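Ureidoglycolate hydrolase from Arabidopsis thaliana hydrolyses (S)-ureidoglycolate to glyoxylate, ammonium and carbon dioxide in a manganese-dependent step of purine breakdown. One contact in two of its structures: PDB 4PXE (chain A, 1.45 Å), residues His92-Pro97 and Ser136-Arg141, and PDB 4PXB (chain B, 1.90 Å), residues His92-Pro97 and Ser136-Arg141. Structure 2 is superposed on structure 1 by the backbone atoms of these residues (RMSD 0.10 Å); each is numbered along its deposited sequence.

Structure 1 (4PXE). With MN (manganese (II) ion), chain C; MN (manganese (II) ion), chain D; GLV (glyoxylic acid), chain E.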
# COMPACT_ATOMS: atom_id res chain seq x y z
N HIS A 92 -27.34 -1.43 -3.93
CA HIS A 92 -26.28 -2.20 -3.27
C HIS A 92 -26.07 -1.71 -1.84
O HIS A 92 -26.49 -0.60 -1.48
CB HIS A 92 -24.97 -2.03 -4.05
CG HIS A 92 -24.48 -0.61 -4.07
ND1 HIS A 92 -23.47 -0.16 -3.24
CD2 HIS A 92 -24.88 0.46 -4.79
CE1 HIS A 92 -23.28 1.13 -3.45
NE2 HIS A 92 -24.11 1.52 -4.40
N ILE A 93 -25.41 -2.52 -1.02
CA ILE A 93 -25.02 -2.05 0.31
C ILE A 93 -23.53 -2.14 0.57
O ILE A 93 -23.07 -1.76 1.65
CB ILE A 93 -25.78 -2.78 1.44
CG1 ILE A 93 -25.45 -4.28 1.43
CG2 ILE A 93 -27.29 -2.52 1.34
CD1 ILE A 93 -26.27 -5.08 2.44
N ASP A 94 -22.75 -2.62 -0.40
CA ASP A 94 -21.31 -2.55 -0.19
C ASP A 94 -20.83 -1.10 -0.22
O ASP A 94 -21.49 -0.23 -0.81
CB ASP A 94 -20.49 -3.52 -1.08
CG ASP A 94 -20.69 -3.31 -2.59
OD1 ASP A 94 -21.74 -2.82 -3.04
OD2 ASP A 94 -19.76 -3.71 -3.33
N ALA A 95 -19.70 -0.85 0.44
CA ALA A 95 -19.15 0.49 0.64
C ALA A 95 -17.64 0.42 0.43
O ALA A 95 -16.96 -0.41 1.03
CB ALA A 95 -19.43 0.96 2.05
N ILE A 96 -17.12 1.30 -0.41
CA ILE A 96 -15.66 1.36 -0.61
C ILE A 96 -14.96 1.86 0.66
O ILE A 96 -15.60 2.42 1.54
CB ILE A 96 -15.26 2.19 -1.86
CG1 ILE A 96 -15.42 3.69 -1.62
CG2 ILE A 96 -16.04 1.74 -3.07
CD1 ILE A 96 -14.96 4.53 -2.79
N PRO A 97 -13.64 1.64 0.77
CA PRO A 97 -12.97 2.09 1.99
C PRO A 97 -13.18 3.57 2.33
O PRO A 97 -13.00 4.45 1.48
CB PRO A 97 -11.49 1.80 1.70
CG PRO A 97 -11.55 0.58 0.79
CD PRO A 97 -12.76 0.82 -0.08
N SER A 136 -23.00 -7.07 -4.91
CA SER A 136 -21.93 -6.09 -4.78
C SER A 136 -21.98 -5.21 -6.01
O SER A 136 -22.20 -5.71 -7.11
CB SER A 136 -20.56 -6.78 -4.70
OG SER A 136 -19.52 -5.87 -5.00
N GLU A 137 -21.77 -3.91 -5.82
CA GLU A 137 -21.70 -2.99 -6.95
C GLU A 137 -20.33 -2.33 -7.05
O GLU A 137 -19.91 -1.89 -8.12
CB GLU A 137 -22.81 -1.93 -6.83
CG GLU A 137 -22.91 -0.97 -8.01
CD GLU A 137 -22.10 0.29 -7.84
OE1 GLU A 137 -21.57 0.55 -6.73
OE2 GLU A 137 -21.98 1.03 -8.84
N GLU A 138 -19.63 -2.23 -5.92
CA GLU A 138 -18.33 -1.55 -5.90
C GLU A 138 -17.20 -2.49 -6.33
O GLU A 138 -17.26 -3.69 -6.07
CB GLU A 138 -18.06 -0.96 -4.51
CG GLU A 138 -19.12 0.03 -4.06
CD GLU A 138 -18.97 1.39 -4.67
OE1 GLU A 138 -18.22 1.58 -5.66
OE2 GLU A 138 -19.61 2.30 -4.12
N PRO A 139 -16.17 -1.94 -7.01
CA PRO A 139 -15.10 -2.78 -7.58
C PRO A 139 -13.99 -3.11 -6.58
O PRO A 139 -12.97 -3.67 -6.98
CB PRO A 139 -14.54 -1.90 -8.69
CG PRO A 139 -14.72 -0.51 -8.18
CD PRO A 139 -16.07 -0.54 -7.48
N THR A 140 -14.19 -2.79 -5.31
CA THR A 140 -13.13 -2.86 -4.29
C THR A 140 -12.37 -4.19 -4.21
O THR A 140 -11.14 -4.20 -4.19
CB THR A 140 -13.71 -2.56 -2.89
OG1 THR A 140 -14.46 -1.34 -2.96
CG2 THR A 140 -12.60 -2.41 -1.85
N ARG A 141 -13.10 -5.29 -4.12
CA ARG A 141 -12.44 -6.55 -3.81
C ARG A 141 -11.76 -7.20 -5.01
O ARG A 141 -10.59 -7.59 -4.91
CB ARG A 141 -13.40 -7.54 -3.16
CG ARG A 141 -12.67 -8.79 -2.68
CD ARG A 141 -13.44 -9.56 -1.61
NE ARG A 141 -12.58 -10.61 -1.07
CZ ARG A 141 -12.88 -11.39 -0.04
NH1 ARG A 141 -14.05 -11.28 0.58
NH2 ARG A 141 -12.00 -12.31 0.36
MN MN C . -24.01 3.53 -5.52
MN MN D . -20.33 4.17 -4.94
C1 GLV E . -19.62 3.44 -8.23
O1 GLV E . -20.98 3.30 -8.50
C2 GLV E . -18.95 4.51 -9.03
O2 GLV E . -19.64 5.19 -9.85
O3 GLV E . -17.71 4.72 -8.87
O HOH W 1 -16.40 -2.26 -1.17
O HOH W 2 -18.97 3.10 -1.58
O HOH W 3 -21.88 2.99 -5.83
O HOH W 4 -24.88 2.62 -7.35
O HOH W 5 -23.22 5.09 -7.27
O HOH W 6 -20.78 5.53 -6.07
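The dinuclear manganese site of this M20-family amidohydrolase is built where segment 92-97, following strand 86-91, meets the 136-141 loop that follows strand 129-133. H92 NE2 binds one manganese at 2.3 Å and E138 OE2 the other at 2.2 Å; D103 bridges both. The CB of E137 lies 3.5 Å from H92 CG. With CG anti to the backbone N (chi1 -176°) and a bend at chi2, the E137 carboxylate reaches water 3, shared by both manganese ions, which donates to OE1 at 2.6 Å, and the glyoxylate, whose O1 is 2.5 Å from OE2. D94 carries a carboxylate suited to gathering donors, which ties the loop to segment 92-97: OD1 takes E137 N at 3.0 Å in a nearly straight bond (171°), and OD2 takes S136 OG at 2.7 Å and E138 N. E138 OE1 is bonded to N294 of the second subunit.

Structure 2 (4PXB). Engineered in segment 136-141: A137 (natural residue Glu). With MN (manganese (II) ion), chain F; MN (manganese (II) ion), chain G; UGC ((2S)-(carbamoylamino)(hydroxy)ethanoic acid), chain H.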
# COMPACT_ATOMS: atom_id res chain seq x y z
N HIS B 92 -27.33 -1.53 -3.88
CA HIS B 92 -26.28 -2.32 -3.25
C HIS B 92 -26.06 -1.82 -1.83
O HIS B 92 -26.54 -0.75 -1.47
CB HIS B 92 -25.00 -2.16 -4.05
CG HIS B 92 -24.47 -0.76 -4.03
ND1 HIS B 92 -23.43 -0.37 -3.20
CD2 HIS B 92 -24.84 0.35 -4.71
CE1 HIS B 92 -23.19 0.92 -3.38
NE2 HIS B 92 -24.04 1.37 -4.30
N ILE B 93 -25.34 -2.59 -1.02
CA ILE B 93 -25.00 -2.09 0.31
C ILE B 93 -23.51 -2.14 0.58
O ILE B 93 -23.06 -1.74 1.66
CB ILE B 93 -25.76 -2.82 1.44
CG1 ILE B 93 -25.37 -4.31 1.46
CG2 ILE B 93 -27.27 -2.60 1.31
CD1 ILE B 93 -26.00 -5.08 2.63
N ASP B 94 -22.72 -2.62 -0.37
CA ASP B 94 -21.28 -2.59 -0.16
C ASP B 94 -20.78 -1.14 -0.22
O ASP B 94 -21.44 -0.28 -0.83
CB ASP B 94 -20.49 -3.55 -1.07
CG ASP B 94 -20.64 -3.25 -2.56
OD1 ASP B 94 -21.67 -2.69 -2.98
OD2 ASP B 94 -19.72 -3.62 -3.32
N ALA B 95 -19.66 -0.89 0.45
CA ALA B 95 -19.11 0.46 0.60
C ALA B 95 -17.62 0.43 0.40
O ALA B 95 -16.92 -0.37 1.04
CB ALA B 95 -19.43 1.01 1.99
N ILE B 96 -17.11 1.32 -0.44
CA ILE B 96 -15.66 1.39 -0.65
C ILE B 96 -15.00 1.94 0.62
O ILE B 96 -15.68 2.57 1.44
CB ILE B 96 -15.28 2.23 -1.90
CG1 ILE B 96 -15.52 3.72 -1.65
CG2 ILE B 96 -16.04 1.75 -3.12
CD1 ILE B 96 -15.21 4.56 -2.90
N PRO B 97 -13.68 1.69 0.80
CA PRO B 97 -13.00 2.12 2.03
C PRO B 97 -13.21 3.60 2.37
O PRO B 97 -13.04 4.47 1.50
CB PRO B 97 -11.53 1.87 1.71
CG PRO B 97 -11.56 0.70 0.79
CD PRO B 97 -12.78 0.91 -0.07
N SER B 136 -23.07 -6.94 -4.92
CA SER B 136 -22.00 -5.94 -4.82
C SER B 136 -22.07 -5.03 -6.03
O SER B 136 -22.29 -5.50 -7.15
CB SER B 136 -20.63 -6.64 -4.80
OG SER B 136 -19.58 -5.72 -5.06
N ALA B 137 -21.89 -3.73 -5.82
CA ALA B 137 -21.75 -2.81 -6.95
C ALA B 137 -20.32 -2.26 -7.05
O ALA B 137 -19.88 -1.87 -8.14
CB ALA B 137 -22.76 -1.68 -6.86
N GLU B 138 -19.60 -2.26 -5.93
CA GLU B 138 -18.28 -1.62 -5.91
C GLU B 138 -17.17 -2.58 -6.33
O GLU B 138 -17.23 -3.78 -6.05
CB GLU B 138 -17.97 -1.08 -4.51
CG GLU B 138 -19.05 -0.16 -3.96
CD GLU B 138 -19.08 1.21 -4.65
OE1 GLU B 138 -18.47 1.39 -5.74
OE2 GLU B 138 -19.73 2.11 -4.09
N PRO B 139 -16.14 -2.04 -7.00
CA PRO B 139 -15.07 -2.87 -7.58
C PRO B 139 -13.95 -3.17 -6.58
O PRO B 139 -12.93 -3.70 -6.96
CB PRO B 139 -14.53 -1.99 -8.71
CG PRO B 139 -14.70 -0.58 -8.17
CD PRO B 139 -15.99 -0.61 -7.35
N THR B 140 -14.17 -2.84 -5.31
CA THR B 140 -13.12 -2.88 -4.28
C THR B 140 -12.37 -4.20 -4.17
O THR B 140 -11.13 -4.22 -4.13
CB THR B 140 -13.71 -2.54 -2.91
OG1 THR B 140 -14.43 -1.31 -3.02
CG2 THR B 140 -12.60 -2.43 -1.83
N ARG B 141 -13.10 -5.31 -4.11
CA ARG B 141 -12.44 -6.58 -3.81
C ARG B 141 -11.77 -7.24 -5.01
O ARG B 141 -10.60 -7.62 -4.94
CB ARG B 141 -13.39 -7.59 -3.16
CG ARG B 141 -12.65 -8.85 -2.70
CD ARG B 141 -13.43 -9.69 -1.70
NE ARG B 141 -12.58 -10.71 -1.11
CZ ARG B 141 -12.90 -11.46 -0.07
NH1 ARG B 141 -14.09 -11.32 0.53
NH2 ARG B 141 -12.04 -12.36 0.40
MN MN F . -24.10 3.41 -5.43
MN MN G . -20.46 4.08 -4.93
O3 UGC H . -17.80 4.75 -8.91
C3 UGC H . -19.05 4.68 -8.97
O4 UGC H . -19.70 5.13 -9.98
C2 UGC H . -19.81 4.18 -7.79
O2 UGC H . -19.26 3.18 -7.04
N2 UGC H . -21.18 3.92 -8.11
C1 UGC H . -21.89 4.95 -7.40
O1 UGC H . -21.20 5.74 -6.75
N1 UGC H . -23.32 5.06 -7.44
O HOH W 7 -16.35 -2.16 -1.18
O HOH W 8 -18.94 2.98 -1.68
O HOH W 9 -24.98 2.42 -7.34
O HOH W 10 -21.83 2.45 -6.05
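Two manganese ions and (S)-ureidoglycolate occupy the active site, with H92 NE2 bound to one metal at 2.3 Å and E138 OE2 to the other at 2.3 Å; D103 bridges both. The engineered A137 brings its CB to 3.4 Å from H92 CG, and its side chain ends there. Water 10 is shared by both manganese ions. Ureidoglycolate O1 also enters the shell of the ion held by E138, whereas the placing of its O2 is doubtful. D94 carries a carboxylate suited to gathering donors, which ties the loop to segment 92-97: OD1 takes A137 N at 3.0 Å in a nearly straight bond (177°), and OD2 takes S136 OG at 2.7 Å and E138 N. E138 OE1 is bonded to N294 of the second subunit.

What differs
The engineered exchange of E137(A) for A137(B) removes CG, CD, OE1 and OE2, while the two CB atoms coincide within the error and both touch the histidine ring carbon CG of H92(A) or H92(B). What goes is the carboxylate: OE1 of E137(A) accepts from water 3, and no side-chain acceptor replaces it in A137(B). The matching water 10 keeps its place between the metals, 2.0 Å apart from the place of OE1 after superposition. Without OE1 the metal-bridging water lacks this acceptor, which may weaken its orientation. The ligands differ too: glyoxylate, close to OE2 of E137(A), is bound in structure 1 and ureidoglycolate at the same place in structure 2, its O1 and N1 standing where waters 6 and 5 are modelled in structure 1; both atoms lie in the metal shells. H92(A), D94(A), I96(A), S136(A), E138(A) and T140(A) keep their places, and both manganese sites are occupied in each structure. D94(A) OD1 accepts from E137(A) N and D94(B) OD1 from A137(B) N, both at 3.0 Å.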